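Local coordinates for endo alpha-1,4 polygalactosaminidase (Neosartorya fumigata, PDB 6OJ1), which hydrolyses alpha-1,4-linked galactosamine polymers from within the chain, as an endo-acting glycoside hydrolase with a (beta/alpha)-barrel that disrupts microbial biofilms, at residues 58-63 and 73-78; 89-94 and 99-104; 129-134 and 170-175; 264-267 and 273-276. All coordinates share one frame; numbering follows the deposited sequence.

Contacts 1 and 3 are buried in the (beta/alpha)-barrel and wholly apolar across their segments: contact 1 sets a helix against its own strand, and contact 3 sets two helices side by side on the outside of the barrel. Contact 4 reaches the same sheet as contact 1 but adds backbone hydrogen bonds to side-chain packing, closing a partly buried hairpin. Contact 2 lies at the surface and rests on one aromatic pair. Contacts 2 and 3 touch, through the K100-D132 salt bridge and the packing of F101 on I129 and R133; contacts 3 and 4 lie on opposite sides of the chain's centre.

Contact 1 of 4, residues 58-63 and 73-78; sequences EIYDID and AGLQRA
L75 sets one of its two methyl groups squarely over the ring of Y60, a CH-pi contact in which CD2 stands 4.0 Å from the centroid of the Y60 ring and only 8° off the ring normal. The other methyl serves the strand at two points: L75 CD1 lies 4.0 Å from Y60 CB and 4.3 Å from I62 CD1. One leucine thus straddles two alternate residues of strand 59-63, whose side chains leave the same side of the strand toward the helix. The Y60 and L75 side chains meet at about a right angle, the leucine coming in over the face while the tyrosine runs past it. With CG beside the backbone N (chi1 -85°), Y60 presents a ring face to L75 CD2, while a hydrogen bond from OH to the carbonyl oxygen of V55 fixes the ring's far end. No hydrogen bond joins the two segments, so the join is one of shape and apolar cover. It belongs to the beta-alpha-beta unit of strand 59-63, helix 69-77 and strand 81-87, a repeating element of this barrel. L75 also packs on V82 of the returning strand, and strand 59-63 lies between strands 42-45 and 81-87, parallel to both.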
loop_
_atom_site.group_PDB
_atom_site.type_symbol
_atom_site.label_atom_id
_atom_site.label_comp_id
_atom_site.label_asym_id
_atom_site.label_seq_id
_atom_site.Cartn_x
_atom_site.Cartn_y
_atom_site.Cartn_z
ATOM N N GLU A 58 12.442 -7.682 7.267
ATOM C CA GLU A 58 11.548 -8.783 7.620
ATOM C C GLU A 58 10.346 -8.860 6.697
ATOM O O GLU A 58 9.758 -9.935 6.547
ATOM C CB GLU A 58 11.028 -8.643 9.053
ATOM C CG GLU A 58 12.013 -8.916 10.158
ATOM C CD GLU A 58 11.340 -8.872 11.519
ATOM O OE1 GLU A 58 10.321 -9.579 11.707
ATOM O OE2 GLU A 58 11.812 -8.112 12.391
ATOM N N ILE A 59 9.930 -7.733 6.118
ATOM C CA ILE A 59 8.719 -7.666 5.311
ATOM C C ILE A 59 9.077 -7.074 3.958
ATOM O O ILE A 59 9.757 -6.045 3.893
ATOM C CB ILE A 59 7.622 -6.811 5.984
ATOM C CG1 ILE A 59 7.120 -7.479 7.270
ATOM C CG2 ILE A 59 6.488 -6.564 5.013
ATOM C CD1 ILE A 59 6.231 -6.559 8.124
ATOM N N TYR A 60 8.620 -7.718 2.885
ATOM C CA TYR A 60 8.760 -7.197 1.530
ATOM C C TYR A 60 7.378 -6.921 0.962
ATOM O O TYR A 60 6.524 -7.805 0.983
ATOM C CB TYR A 60 9.486 -8.191 0.613
ATOM C CG TYR A 60 11.010 -8.139 0.651
ATOM C CD1 TYR A 60 11.706 -8.350 1.829
ATOM C CD2 TYR A 60 11.739 -7.906 -0.511
ATOM C CE1 TYR A 60 13.096 -8.314 1.856
ATOM C CE2 TYR A 60 13.115 -7.862 -0.495
ATOM C CZ TYR A 60 13.788 -8.072 0.694
ATOM O OH TYR A 60 15.167 -8.046 0.725
ATOM N N ASP A 61 7.168 -5.701 0.457
ATOM C CA ASP A 61 5.928 -5.293 -0.206
ATOM C C ASP A 61 6.244 -5.253 -1.704
ATOM O O ASP A 61 7.085 -4.460 -2.146
ATOM C CB ASP A 61 5.469 -3.936 0.334
ATOM C CG ASP A 61 4.136 -3.471 -0.230
ATOM O OD1 ASP A 61 3.571 -4.115 -1.137
ATOM O OD2 ASP A 61 3.646 -2.430 0.265
ATOM N N ILE A 62 5.608 -6.138 -2.478
ATOM C CA ILE A 62 5.921 -6.291 -3.897
ATOM C C ILE A 62 4.625 -6.393 -4.695
ATOM O O ILE A 62 3.549 -6.679 -4.158
ATOM C CB ILE A 62 6.805 -7.523 -4.166
ATOM C CG1 ILE A 62 6.073 -8.801 -3.732
ATOM C CG2 ILE A 62 8.155 -7.405 -3.416
ATOM C CD1 ILE A 62 6.881 -10.097 -3.955
ATOM N N ASP A 63 4.742 -6.170 -6.003
ATOM C CA ASP A 63 3.562 -6.137 -6.864
ATOM C C ASP A 63 2.888 -7.503 -6.975
ATOM O O ASP A 63 3.541 -8.524 -7.209
ATOM C CB ASP A 63 3.947 -5.617 -8.249
ATOM C CG ASP A 63 2.735 -5.421 -9.138
ATOM O OD1 ASP A 63 2.111 -4.332 -9.064
ATOM O OD2 ASP A 63 2.384 -6.373 -9.871
ATOM N N ALA A 73 7.146 -17.557 -2.154
ATOM C CA ALA A 73 7.540 -18.666 -1.293
ATOM C C ALA A 73 9.021 -18.590 -0.929
ATOM O O ALA A 73 9.412 -18.937 0.194
ATOM C CB ALA A 73 7.218 -19.992 -1.978
ATOM N N GLY A 74 9.858 -18.137 -1.863
ATOM C CA GLY A 74 11.282 -18.025 -1.575
ATOM C C GLY A 74 11.572 -17.031 -0.464
ATOM O O GLY A 74 12.445 -17.264 0.379
ATOM N N LEU A 75 10.845 -15.909 -0.455
ATOM C CA LEU A 75 10.960 -14.955 0.643
ATOM C C LEU A 75 10.520 -15.582 1.960
ATOM O O LEU A 75 11.191 -15.429 2.987
ATOM C CB LEU A 75 10.140 -13.701 0.330
ATOM C CG LEU A 75 10.744 -12.749 -0.714
ATOM C CD1 LEU A 75 9.711 -11.732 -1.168
ATOM C CD2 LEU A 75 11.989 -12.036 -0.179
ATOM N N GLN A 76 9.409 -16.323 1.945
ATOM C CA GLN A 76 8.908 -16.926 3.175
ATOM C C GLN A 76 9.822 -18.047 3.668
ATOM O O GLN A 76 9.980 -18.236 4.882
ATOM C CB GLN A 76 7.482 -17.422 2.946
ATOM C CG GLN A 76 6.515 -16.262 2.634
ATOM C CD GLN A 76 5.244 -16.732 1.960
ATOM O OE1 GLN A 76 5.215 -17.794 1.338
ATOM N NE2 GLN A 76 4.182 -15.962 2.102
ATOM N N ARG A 77 10.431 -18.800 2.747
ATOM C CA ARG A 77 11.435 -19.784 3.143
ATOM C C ARG A 77 12.608 -19.123 3.861
ATOM O O ARG A 77 13.234 -19.744 4.729
ATOM C CB ARG A 77 11.920 -20.556 1.917
ATOM N N ALA A 78 12.918 -17.871 3.523
ATOM C CA ALA A 78 13.966 -17.117 4.204
ATOM C C ALA A 78 13.479 -16.442 5.481
ATOM O O ALA A 78 14.232 -15.652 6.058
ATOM C CB ALA A 78 14.563 -16.063 3.268
#

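Contact 2 of 4, residues 89-94 and 99-104; sequences GSYENW and DKFKDS. With EDO (1,2-ethanediol), chain G.
The ring of Y91 turns its edge toward the face of F101, an offset edge-to-face pair with ring centroids 5.4 Å apart and planes inclined at 80°. On the tyrosine side the contact lies in the ring plane, where Y91 CD1 comes within 3.7 Å of F101 CD1; on the phenylalanine side the same tyrosine carbon sits over one face. A face of the Y91 ring is covered toward its rim by the backbone nitrogen of N93, two residues along the same segment. The two first torsions bring the rings together from the two segments: Y91 places CG anti to its own N (chi1 169°), whereas F101 places it anti to the carbonyl carbon (chi1 -66°). Beyond the pair, both aromatics touch L119 of strand 116-119. The neighbouring K100 is extended beyond CG, and its NZ gives a 2.7 Å hydrogen bond to O2 of an ethanediol probably taken from the crystallisation liquor. No hydrogen bond joins segments 89-94 and 99-104; the direct contact between them is aromatic and apolar, with K100 making its polar bonds away from the ring pair.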
loop_
_atom_site.group_PDB
_atom_site.type_symbol
_atom_site.label_atom_id
_atom_site.label_comp_id
_atom_site.label_asym_id
_atom_site.label_seq_id
_atom_site.Cartn_x
_atom_site.Cartn_y
_atom_site.Cartn_z
ATOM N N GLY A 89 -8.249 1.252 -6.075
ATOM C CA GLY A 89 -9.068 2.390 -6.438
ATOM C C GLY A 89 -8.757 3.012 -7.779
ATOM O O GLY A 89 -9.390 4.008 -8.143
ATOM N N SER A 90 -7.809 2.444 -8.535
ATOM C CA SER A 90 -7.521 2.943 -9.871
ATOM C C SER A 90 -7.506 1.807 -10.885
ATOM O O SER A 90 -7.113 0.672 -10.585
ATOM C CB SER A 90 -6.194 3.716 -9.944
ATOM O OG SER A 90 -5.096 2.843 -10.144
ATOM N N TYR A 91 -7.978 2.142 -12.083
ATOM C CA TYR A 91 -7.800 1.317 -13.269
ATOM C C TYR A 91 -6.408 1.543 -13.843
ATOM O O TYR A 91 -6.029 2.684 -14.108
ATOM C CB TYR A 91 -8.858 1.696 -14.301
ATOM C CG TYR A 91 -8.650 1.128 -15.687
ATOM C CD1 TYR A 91 -9.074 -0.154 -15.996
ATOM C CD2 TYR A 91 -8.084 1.892 -16.695
ATOM C CE1 TYR A 91 -8.912 -0.672 -17.266
ATOM C CE2 TYR A 91 -7.920 1.394 -17.967
ATOM C CZ TYR A 91 -8.337 0.107 -18.247
ATOM O OH TYR A 91 -8.172 -0.377 -19.516
ATOM N N GLU A 92 -5.656 0.456 -14.036
ATOM C CA GLU A 92 -4.326 0.474 -14.636
ATOM C C GLU A 92 -4.404 -0.292 -15.942
ATOM O O GLU A 92 -4.718 -1.485 -15.929
ATOM C CB GLU A 92 -3.294 -0.188 -13.716
ATOM C CG GLU A 92 -3.199 0.415 -12.326
ATOM C CD GLU A 92 -2.605 -0.553 -11.319
ATOM O OE1 GLU A 92 -3.164 -1.649 -11.131
ATOM O OE2 GLU A 92 -1.569 -0.212 -10.716
ATOM N N ASN A 93 -4.119 0.379 -17.062
ATOM C CA ASN A 93 -4.403 -0.232 -18.355
ATOM C C ASN A 93 -3.378 -1.280 -18.762
ATOM O O ASN A 93 -3.488 -1.832 -19.864
ATOM C CB ASN A 93 -4.533 0.834 -19.456
ATOM C CG ASN A 93 -3.197 1.461 -19.865
ATOM O OD1 ASN A 93 -2.130 1.155 -19.317
ATOM N ND2 ASN A 93 -3.262 2.352 -20.846
ATOM N N TRP A 94 -2.399 -1.581 -17.915
ATOM C CA TRP A 94 -1.430 -2.623 -18.242
ATOM C C TRP A 94 -1.667 -3.931 -17.496
ATOM O O TRP A 94 -0.882 -4.871 -17.668
ATOM C CB TRP A 94 -0.007 -2.132 -17.971
ATOM C CG TRP A 94 0.278 -1.772 -16.548
ATOM C CD1 TRP A 94 0.883 -2.557 -15.606
ATOM C CD2 TRP A 94 -0.002 -0.520 -15.905
ATOM N NE1 TRP A 94 0.986 -1.874 -14.417
ATOM C CE2 TRP A 94 0.457 -0.621 -14.577
ATOM C CE3 TRP A 94 -0.604 0.673 -16.322
ATOM C CZ2 TRP A 94 0.335 0.428 -13.660
ATOM C CZ3 TRP A 94 -0.730 1.715 -15.406
ATOM C CH2 TRP A 94 -0.258 1.584 -14.093
ATOM N N ASP A 99 -9.477 -5.860 -18.881
ATOM C CA ASP A 99 -10.688 -5.939 -19.695
ATOM C C ASP A 99 -11.927 -6.311 -18.887
ATOM O O ASP A 99 -13.036 -6.269 -19.437
ATOM C CB ASP A 99 -10.488 -6.927 -20.828
ATOM C CG ASP A 99 -9.439 -6.459 -21.820
ATOM O OD1 ASP A 99 -9.560 -5.323 -22.333
ATOM O OD2 ASP A 99 -8.478 -7.203 -22.053
ATOM N N LYS A 100 -11.773 -6.657 -17.608
ATOM C CA LYS A 100 -12.949 -6.891 -16.772
ATOM C C LYS A 100 -13.699 -5.607 -16.468
ATOM O O LYS A 100 -14.907 -5.650 -16.183
ATOM C CB LYS A 100 -12.547 -7.547 -15.454
ATOM C CG LYS A 100 -11.949 -8.959 -15.619
ATOM C CD LYS A 100 -11.493 -9.504 -14.257
ATOM C CE LYS A 100 -11.026 -10.962 -14.345
ATOM N NZ LYS A 100 -10.580 -11.471 -13.005
ATOM N N PHE A 101 -12.996 -4.470 -16.461
ATOM C CA PHE A 101 -13.614 -3.206 -16.073
ATOM C C PHE A 101 -14.567 -2.697 -17.151
ATOM O O PHE A 101 -14.289 -2.792 -18.351
ATOM C CB PHE A 101 -12.539 -2.154 -15.800
ATOM C CG PHE A 101 -11.688 -2.456 -14.612
ATOM C CD1 PHE A 101 -10.569 -3.268 -14.728
ATOM C CD2 PHE A 101 -12.002 -1.915 -13.370
ATOM C CE1 PHE A 101 -9.781 -3.547 -13.614
ATOM C CE2 PHE A 101 -11.221 -2.186 -12.251
ATOM C CZ PHE A 101 -10.109 -2.999 -12.376
ATOM N N LYS A 102 -15.699 -2.147 -16.713
ATOM C CA LYS A 102 -16.673 -1.571 -17.628
ATOM C C LYS A 102 -16.432 -0.077 -17.775
ATOM O O LYS A 102 -15.838 0.562 -16.903
ATOM C CB LYS A 102 -18.106 -1.817 -17.133
ATOM C CG LYS A 102 -18.490 -3.300 -17.036
ATOM C CD LYS A 102 -19.867 -3.419 -16.350
ATOM C CE LYS A 102 -20.366 -4.858 -16.287
ATOM N NZ LYS A 102 -21.763 -4.894 -15.749
ATOM N N ASP A 103 -16.943 0.484 -18.877
ATOM C CA ASP A 103 -16.841 1.925 -19.085
ATOM C C ASP A 103 -17.415 2.686 -17.900
ATOM O O ASP A 103 -16.836 3.684 -17.454
ATOM C CB ASP A 103 -17.534 2.337 -20.390
ATOM C CG ASP A 103 -19.040 2.048 -20.399
ATOM O OD1 ASP A 103 -19.510 1.230 -19.581
ATOM O OD2 ASP A 103 -19.754 2.642 -21.239
ATOM N N SER A 104 -18.520 2.192 -17.335
ATOM C CA SER A 104 -19.162 2.859 -16.207
ATOM C C SER A 104 -18.378 2.724 -14.908
ATOM O O SER A 104 -18.709 3.413 -13.939
ATOM C CB SER A 104 -20.585 2.313 -16.029
ATOM O OG SER A 104 -20.559 0.891 -15.961
HETATM C C1 EDO G . -7.156 -12.184 -11.876
HETATM O O1 EDO G . -6.586 -11.688 -13.090
HETATM C C2 EDO G . -7.516 -10.993 -11.009
HETATM O O2 EDO G . -8.581 -10.253 -11.622
#

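Contact 3 of 4, residues 129-134 and 170-175; sequences IMLDRL and VNFLAN. With NAG (2-acetamido-2-deoxy-beta-D-glucopyranose), chain E.
M130, L131 and L134 face L173 and F172 where two outer helices of the (beta/alpha)-barrel, 124-140 and 163-179, lie side by side. The short segments run in roughly the same direction, crossing at -33° with their axes 10.8 Å apart at closest approach, and no hydrogen bond crosses the gap.

L173 works on the inner part of the interface. Its CD2 methyl lies 3.8 Å from M130 CB and a looser 4.4 Å from L134 CD1, so a single branch serves two residues one helical turn apart. L134 CD1 also rests near the backbone oxygen of L173, 4.0 Å from L173 O. M130 offers only the root of its side chain: the chain bends at chi2 (-47°), carrying the sulfur away from L173. Both M130 and L134 also pack on F86 of strand 81-87, which ties this part of the interface to the barrel wall.

L131 and F172 form the second cluster, both partly exposed. F172 holds CG anti to its backbone N (chi1 159°), a setting that carries the ring out across the gap, where it meets the leucine side chain at about a right angle. R127 adds a cation-pi interaction with this ring. On the far side of helix 163-179, N171 lies beside an N-acetylglucosamine of a glycan attached to the protein itself.

The leucine comes to the ring obliquely, and the ring's leading atom takes the contact: F172 CZ lies 3.7 Å from both CG and CD2 of L131.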
loop_
_atom_site.group_PDB
_atom_site.type_symbol
_atom_site.label_atom_id
_atom_site.label_comp_id
_atom_site.label_asym_id
_atom_site.label_seq_id
_atom_site.Cartn_x
_atom_site.Cartn_y
_atom_site.Cartn_z
ATOM N N ILE A 129 -14.029 -7.519 -9.138
ATOM C CA ILE A 129 -12.660 -7.592 -9.653
ATOM C C ILE A 129 -11.666 -7.606 -8.498
ATOM O O ILE A 129 -10.682 -8.361 -8.513
ATOM C CB ILE A 129 -12.381 -6.428 -10.626
ATOM C CG1 ILE A 129 -13.221 -6.577 -11.901
ATOM C CG2 ILE A 129 -10.858 -6.344 -10.980
ATOM C CD1 ILE A 129 -13.270 -5.289 -12.727
ATOM N N MET A 130 -11.904 -6.776 -7.473
ATOM C CA MET A 130 -10.986 -6.771 -6.335
ATOM C C MET A 130 -11.040 -8.084 -5.568
ATOM O O MET A 130 -10.010 -8.523 -5.037
ATOM C CB MET A 130 -11.274 -5.591 -5.401
ATOM C CG MET A 130 -11.101 -4.236 -6.108
ATOM S SD MET A 130 -9.567 -4.130 -7.069
ATOM C CE MET A 130 -9.998 -2.874 -8.291
ATOM N N LEU A 131 -12.211 -8.722 -5.494
ATOM C CA LEU A 131 -12.266 -10.060 -4.908
ATOM C C LEU A 131 -11.461 -11.050 -5.731
ATOM O O LEU A 131 -10.778 -11.911 -5.172
ATOM C CB LEU A 131 -13.709 -10.547 -4.791
ATOM C CG LEU A 131 -14.606 -9.807 -3.806
ATOM C CD1 LEU A 131 -15.992 -10.408 -3.862
ATOM C CD2 LEU A 131 -14.024 -9.905 -2.399
ATOM N N ASP A 132 -11.542 -10.954 -7.065
ATOM C CA ASP A 132 -10.710 -11.808 -7.920
ATOM C C ASP A 132 -9.219 -11.570 -7.659
ATOM O O ASP A 132 -8.420 -12.518 -7.648
ATOM C CB ASP A 132 -11.011 -11.553 -9.401
ATOM C CG ASP A 132 -12.411 -11.971 -9.828
ATOM O OD1 ASP A 132 -13.140 -12.616 -9.047
ATOM O OD2 ASP A 132 -12.782 -11.622 -10.972
ATOM N N ARG A 133 -8.822 -10.305 -7.467
ATOM C CA ARG A 133 -7.420 -10.000 -7.196
ATOM C C ARG A 133 -7.004 -10.519 -5.828
ATOM O O ARG A 133 -5.880 -11.008 -5.670
ATOM C CB ARG A 133 -7.170 -8.492 -7.310
ATOM C CG ARG A 133 -7.194 -7.989 -8.772
ATOM C CD ARG A 133 -7.080 -6.463 -8.872
ATOM N NE ARG A 133 -7.038 -6.020 -10.265
ATOM C CZ ARG A 133 -6.759 -4.777 -10.652
ATOM N NH1 ARG A 133 -6.528 -3.821 -9.754
ATOM N NH2 ARG A 133 -6.722 -4.486 -11.952
ATOM N N LEU A 134 -7.903 -10.441 -4.832
ATOM C CA LEU A 134 -7.600 -11.021 -3.521
ATOM C C LEU A 134 -7.477 -12.540 -3.596
ATOM O O LEU A 134 -6.644 -13.133 -2.897
ATOM C CB LEU A 134 -8.677 -10.629 -2.498
ATOM C CG LEU A 134 -8.677 -9.133 -2.137
ATOM C CD1 LEU A 134 -9.899 -8.815 -1.243
ATOM C CD2 LEU A 134 -7.388 -8.681 -1.455
ATOM N N VAL A 170 -12.931 0.069 1.979
ATOM C CA VAL A 170 -11.773 -0.436 2.706
ATOM C C VAL A 170 -12.201 -1.538 3.673
ATOM O O VAL A 170 -11.536 -2.571 3.787
ATOM C CB VAL A 170 -11.049 0.723 3.423
ATOM C CG1 VAL A 170 -10.105 0.197 4.498
ATOM C CG2 VAL A 170 -10.280 1.595 2.396
ATOM N N ASN A 171 -13.332 -1.357 4.362
ATOM C CA ASN A 171 -13.758 -2.415 5.267
ATOM C C ASN A 171 -14.200 -3.655 4.498
ATOM O O ASN A 171 -13.976 -4.783 4.962
ATOM C CB ASN A 171 -14.862 -1.900 6.193
ATOM C CG ASN A 171 -14.302 -1.098 7.353
ATOM O OD1 ASN A 171 -13.295 -1.489 7.956
ATOM N ND2 ASN A 171 -14.941 0.024 7.677
ATOM N N PHE A 172 -14.796 -3.466 3.316
ATOM C CA PHE A 172 -15.108 -4.585 2.427
ATOM C C PHE A 172 -13.848 -5.345 2.033
ATOM O O PHE A 172 -13.806 -6.581 2.105
ATOM C CB PHE A 172 -15.827 -4.055 1.178
ATOM C CG PHE A 172 -15.768 -4.976 -0.014
ATOM C CD1 PHE A 172 -16.688 -5.999 -0.158
ATOM C CD2 PHE A 172 -14.820 -4.772 -1.021
ATOM C CE1 PHE A 172 -16.648 -6.834 -1.269
ATOM C CE2 PHE A 172 -14.773 -5.598 -2.131
ATOM C CZ PHE A 172 -15.694 -6.633 -2.252
ATOM N N LEU A 173 -12.814 -4.617 1.602
ATOM C CA LEU A 173 -11.541 -5.249 1.258
ATOM C C LEU A 173 -10.941 -5.970 2.459
ATOM O O LEU A 173 -10.402 -7.074 2.315
ATOM C CB LEU A 173 -10.555 -4.203 0.730
ATOM C CG LEU A 173 -10.884 -3.513 -0.600
ATOM C CD1 LEU A 173 -9.839 -2.425 -0.872
ATOM C CD2 LEU A 173 -10.918 -4.525 -1.766
ATOM N N ALA A 174 -11.022 -5.363 3.655
ATOM C CA ALA A 174 -10.420 -5.964 4.843
ATOM C C ALA A 174 -11.119 -7.264 5.219
ATOM O O ALA A 174 -10.467 -8.269 5.521
ATOM C CB ALA A 174 -10.466 -4.991 6.028
ATOM N N ASN A 175 -12.451 -7.260 5.220
ATOM C CA ASN A 175 -13.173 -8.484 5.538
ATOM C C ASN A 175 -12.887 -9.571 4.509
ATOM O O ASN A 175 -12.750 -10.746 4.864
ATOM C CB ASN A 175 -14.670 -8.191 5.641
ATOM C CG ASN A 175 -14.991 -7.260 6.793
ATOM O OD1 ASN A 175 -14.244 -7.189 7.776
ATOM N ND2 ASN A 175 -16.098 -6.537 6.680
HETATM C C1 NAG E . -18.120 0.036 12.742
HETATM C C2 NAG E . -17.467 0.621 11.469
HETATM C C3 NAG E . -17.084 2.096 11.669
HETATM C C4 NAG E . -18.279 2.886 12.199
HETATM C C5 NAG E . -18.790 2.228 13.476
HETATM C C6 NAG E . -19.969 2.944 14.100
HETATM C C7 NAG E . -15.176 -0.309 11.739
HETATM C C8 NAG E . -14.129 -1.192 11.115
HETATM N N2 NAG E . -16.317 -0.170 11.042
HETATM O O3 NAG E . -16.649 2.620 10.418
HETATM O O4 NAG E . -18.003 4.267 12.429
HETATM O O5 NAG E . -19.206 0.889 13.175
HETATM O O6 NAG E . -21.195 2.614 13.461
HETATM O O7 NAG E . -14.988 0.252 12.820
#

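Contact 4 of 4, residues 264-267 and 273-276; sequences VIKN and WVEY
Two backbone hydrogen bonds make I265 and E275 an antiparallel hydrogen-bonded pair. I265 N gives a nearly straight bond (170°) to E275 O at 3.0 Å, and E275 N returns one to I265 O at 3.1 Å, lying in the carbonyl plane on a lone pair. The same I265 O also receives a CA-H contact from V274 CA at 3.3 Å.

Bends at chi2 and chi3 fold K266 back so that NZ stands 2.9 Å from W273 O, above the carbonyl plane. NZ also has I44 O, its strongest partner, with Q43 OE1 and N271 O in range, more acceptors than three protons can serve at once. A water accepts from N267 N and lies within bonding distance of W273 O.

The N267 side chain meets W273 at about a right angle, amide and indole planes 25° apart; its OD1 is hydrogen-bonded to K234 NZ.

Among apolar contacts, V264 CG1 reaches Y276 CE1 at 3.5 Å and V274 CG2 at 3.8 Å. The I265 side chain lies beside the indole, pointing the same way, with CG2 3.8 Å from W273 CH2.

The resulting beta hairpin adds the short, weakly bonded strand 274-275 to strand 261-266. I265 packs on helix 246-253, V264 touches strand 227-231, and V264, V274 and Y276 all meet strand 42-45.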
loop_
_atom_site.group_PDB
_atom_site.type_symbol
_atom_site.label_atom_id
_atom_site.label_comp_id
_atom_site.label_asym_id
_atom_site.label_seq_id
_atom_site.Cartn_x
_atom_site.Cartn_y
_atom_site.Cartn_z
ATOM N N VAL A 264 11.350 3.811 5.100
ATOM C CA VAL A 264 12.265 3.574 3.988
ATOM C C VAL A 264 12.415 4.866 3.196
ATOM O O VAL A 264 11.447 5.609 2.998
ATOM C CB VAL A 264 11.799 2.434 3.056
ATOM C CG1 VAL A 264 12.022 1.089 3.716
ATOM C CG2 VAL A 264 10.327 2.624 2.640
ATOM N N ILE A 265 13.633 5.122 2.734
ATOM C CA ILE A 265 13.906 6.182 1.775
ATOM C C ILE A 265 14.002 5.531 0.406
ATOM O O ILE A 265 14.776 4.583 0.222
ATOM C CB ILE A 265 15.196 6.931 2.149
ATOM C CG1 ILE A 265 14.990 7.658 3.483
ATOM C CG2 ILE A 265 15.605 7.888 1.063
ATOM C CD1 ILE A 265 16.269 7.952 4.211
ATOM N N LYS A 266 13.190 6.001 -0.549
ATOM C CA LYS A 266 13.039 5.316 -1.829
ATOM C C LYS A 266 13.109 6.316 -2.977
ATOM O O LYS A 266 12.888 7.518 -2.801
ATOM C CB LYS A 266 11.687 4.546 -1.916
ATOM C CG LYS A 266 11.475 3.495 -0.843
ATOM C CD LYS A 266 12.394 2.296 -1.091
ATOM C CE LYS A 266 12.036 1.566 -2.390
ATOM N NZ LYS A 266 12.880 0.326 -2.502
ATOM N N ASN A 267 13.399 5.794 -4.171
ATOM C CA ASN A 267 13.079 6.510 -5.399
ATOM C C ASN A 267 11.567 6.550 -5.607
ATOM O O ASN A 267 10.846 5.641 -5.195
ATOM C CB ASN A 267 13.708 5.826 -6.611
ATOM C CG ASN A 267 15.204 5.883 -6.600
ATOM O OD1 ASN A 267 15.798 6.930 -6.342
ATOM N ND2 ASN A 267 15.838 4.752 -6.905
ATOM N N TRP A 273 16.257 0.276 -5.090
ATOM C CA TRP A 273 17.125 1.093 -4.239
ATOM C C TRP A 273 16.409 1.519 -2.965
ATOM O O TRP A 273 15.249 1.926 -3.001
ATOM C CB TRP A 273 17.597 2.341 -4.983
ATOM C CG TRP A 273 18.427 3.236 -4.114
ATOM C CD1 TRP A 273 19.761 3.111 -3.847
ATOM C CD2 TRP A 273 17.974 4.378 -3.380
ATOM N NE1 TRP A 273 20.171 4.123 -3.010
ATOM C CE2 TRP A 273 19.089 4.904 -2.699
ATOM C CE3 TRP A 273 16.727 4.999 -3.226
ATOM C CZ2 TRP A 273 19.005 6.031 -1.894
ATOM C CZ3 TRP A 273 16.644 6.122 -2.424
ATOM C CH2 TRP A 273 17.770 6.621 -1.759
ATOM N N VAL A 274 17.109 1.436 -1.831
ATOM C CA VAL A 274 16.515 1.834 -0.554
ATOM C C VAL A 274 17.625 2.244 0.400
ATOM O O VAL A 274 18.730 1.698 0.370
ATOM C CB VAL A 274 15.641 0.699 0.045
ATOM C CG1 VAL A 274 16.452 -0.568 0.264
ATOM C CG2 VAL A 274 14.976 1.131 1.347
ATOM N N GLU A 275 17.332 3.230 1.247
ATOM C CA GLU A 275 18.176 3.531 2.393
ATOM C C GLU A 275 17.318 3.498 3.646
ATOM O O GLU A 275 16.105 3.731 3.593
ATOM C CB GLU A 275 18.872 4.889 2.264
ATOM C CG GLU A 275 20.067 4.851 1.335
ATOM C CD GLU A 275 20.888 6.124 1.379
ATOM O OE1 GLU A 275 21.804 6.243 0.543
ATOM O OE2 GLU A 275 20.625 6.994 2.244
ATOM N N TYR A 276 17.955 3.196 4.774
ATOM C CA TYR A 276 17.276 3.153 6.058
ATOM C C TYR A 276 17.829 4.235 6.970
ATOM O O TYR A 276 18.957 4.703 6.803
ATOM C CB TYR A 276 17.413 1.774 6.711
ATOM C CG TYR A 276 16.679 0.731 5.918
ATOM C CD1 TYR A 276 15.333 0.470 6.155
ATOM C CD2 TYR A 276 17.312 0.045 4.897
ATOM C CE1 TYR A 276 14.648 -0.474 5.408
ATOM C CE2 TYR A 276 16.644 -0.893 4.139
ATOM C CZ TYR A 276 15.311 -1.146 4.389
ATOM O OH TYR A 276 14.649 -2.092 3.646
HETATM O O HOH W 1 13.718 2.999 -4.802
#